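Local coordinates for esterase (PDB 3H2G), which is an esterase that degrades the rice cell wall for the bacterium Xanthomonas oryzae during infection, at residues T88-R92 against F269-L275. Numbering follows the deposited sequence.
Sequences TEALR and FPGKQSL
Leu-91 and Gly-271 form a single beta bridge between two loops of this alpha/beta-hydrolase fold: loop 88-92 follows strand 79-85, and loop 269-275 leads into helix 275-280. Gly-271 N donates to Ala-90 O (2.8 Å), and the O of Gly-271 in turn accepts from Arg-92 N at 3.0 Å. Glycine suits this place because, having no side chain, it takes the backbone angles found here (phi -159°, psi -147°) more easily than other residues. A cis peptide bond precedes Pro-270, whose CB packs against Ala-90 O.

The side chain of Arg-92 can be followed outward from this bridge. CB lies 3.7 Å from Gly-271 O and close to Pro-270 CB; CG is anti to the backbone N, and a bend at chi3 (-80°) turns the guanidinium back over the proline. There Pro-270 CG sits under one face toward the rim, with NH2 the nearest atom to it at 3.7 Å, while NH1 lies 3.2 Å from Pro-270 O. A water joins NH2 to Pro-270 O, and NH2 also makes a weak hydrogen bond to Ala-134 O.

On the other flank, the small methyl of Ala-90 allows close approach to Leu-275, its CB being 3.6 Å from Leu-275 CG. The side chains of Leu-275 and Thr-88 cross at about a right angle, CD1 meeting Thr-88 CG2 at a tight 3.4 Å, while Thr-88 OG1 hydrogen-bonds to Tyr-138 OH. Ser-274 is the N-cap, its OG accepting from Asp-277 N. Glu-89 suits its place because its carboxylate reaches back to the backbone N of Leu-91: OE2 takes that N-H on its anti lone pair and also accepts from a water, which itself accepts from Ala-90 N and, at 3.0 Å, from Leu-275 N.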
# COMPACT_ATOMS: atom_id res chain seq x y z
N THR A 88 -0.17 0.11 5.65
CA THR A 88 0.82 -0.23 6.67
C THR A 88 0.38 -1.39 7.56
O THR A 88 -0.72 -1.39 8.10
CB THR A 88 1.12 0.99 7.58
OG1 THR A 88 1.44 2.12 6.76
CG2 THR A 88 2.31 0.69 8.49
N GLU A 89 1.27 -2.37 7.69
CA GLU A 89 1.00 -3.55 8.51
C GLU A 89 2.18 -3.81 9.44
O GLU A 89 3.28 -4.12 8.97
CB GLU A 89 0.77 -4.77 7.62
CG GLU A 89 0.50 -6.05 8.41
CD GLU A 89 -0.76 -5.94 9.25
OE1 GLU A 89 -1.86 -5.98 8.66
OE2 GLU A 89 -0.65 -5.82 10.49
N ALA A 90 1.95 -3.68 10.74
CA ALA A 90 3.00 -3.89 11.73
C ALA A 90 2.98 -5.30 12.33
O ALA A 90 3.93 -5.70 13.00
CB ALA A 90 2.88 -2.85 12.85
N LEU A 91 1.89 -6.04 12.12
CA LEU A 91 1.81 -7.41 12.64
C LEU A 91 2.46 -8.32 11.62
O LEU A 91 1.89 -8.61 10.57
CB LEU A 91 0.35 -7.83 12.86
CG LEU A 91 0.16 -9.18 13.58
CD1 LEU A 91 0.56 -9.04 15.04
CD2 LEU A 91 -1.30 -9.62 13.48
N ARG A 92 3.68 -8.76 11.93
CA ARG A 92 4.45 -9.62 11.03
C ARG A 92 3.72 -10.79 10.39
O ARG A 92 3.84 -11.02 9.19
CB ARG A 92 5.69 -10.14 11.77
CG ARG A 92 6.42 -11.27 11.03
CD ARG A 92 7.69 -11.69 11.73
NE ARG A 92 8.80 -10.79 11.44
CZ ARG A 92 9.39 -10.00 12.33
NH1 ARG A 92 8.98 -9.99 13.60
NH2 ARG A 92 10.40 -9.22 11.96
N PHE A 269 8.45 -3.37 14.66
CA PHE A 269 8.20 -3.07 13.25
C PHE A 269 8.92 -3.92 12.21
O PHE A 269 10.00 -3.56 11.74
CB PHE A 269 8.54 -1.59 13.02
CG PHE A 269 7.75 -0.64 13.89
CD1 PHE A 269 6.39 -0.44 13.66
CD2 PHE A 269 8.36 0.03 14.94
CE1 PHE A 269 5.65 0.42 14.47
CE2 PHE A 269 7.63 0.90 15.76
CZ PHE A 269 6.27 1.09 15.52
N PRO A 270 8.32 -5.06 11.81
CA PRO A 270 7.04 -5.60 12.27
C PRO A 270 7.24 -6.48 13.50
O PRO A 270 8.37 -6.85 13.82
CB PRO A 270 6.55 -6.39 11.06
CG PRO A 270 7.82 -6.97 10.54
CD PRO A 270 8.79 -5.79 10.62
N GLY A 271 6.15 -6.84 14.17
CA GLY A 271 6.27 -7.67 15.35
C GLY A 271 5.00 -8.40 15.74
O GLY A 271 4.19 -8.78 14.89
N LYS A 272 4.82 -8.59 17.04
CA LYS A 272 3.67 -9.30 17.58
C LYS A 272 2.42 -8.44 17.78
O LYS A 272 1.40 -8.94 18.26
CB LYS A 272 4.05 -9.96 18.91
CG LYS A 272 5.19 -10.96 18.81
CD LYS A 272 4.79 -12.15 17.96
CE LYS A 272 5.92 -13.15 17.82
NZ LYS A 272 5.52 -14.33 17.00
N GLN A 273 2.50 -7.17 17.43
CA GLN A 273 1.36 -6.27 17.59
C GLN A 273 0.93 -5.56 16.31
O GLN A 273 1.75 -5.24 15.45
CB GLN A 273 1.67 -5.21 18.65
CG GLN A 273 1.69 -5.71 20.08
CD GLN A 273 2.14 -4.63 21.05
OE1 GLN A 273 3.33 -4.39 21.22
NE2 GLN A 273 1.17 -3.96 21.67
N SER A 274 -0.36 -5.29 16.21
CA SER A 274 -0.90 -4.56 15.06
C SER A 274 -0.78 -3.09 15.44
O SER A 274 -0.65 -2.76 16.62
CB SER A 274 -2.37 -4.91 14.85
OG SER A 274 -3.15 -4.45 15.95
N LEU A 275 -0.82 -2.20 14.45
CA LEU A 275 -0.74 -0.77 14.72
C LEU A 275 -1.94 -0.33 15.56
O LEU A 275 -1.82 0.56 16.40
CB LEU A 275 -0.70 0.02 13.42
CG LEU A 275 0.60 -0.05 12.63
CD1 LEU A 275 0.43 0.67 11.30
CD2 LEU A 275 1.72 0.58 13.44
O HOH W 1 -0.82 -3.25 11.60
O HOH W 2 10.99 -6.74 13.75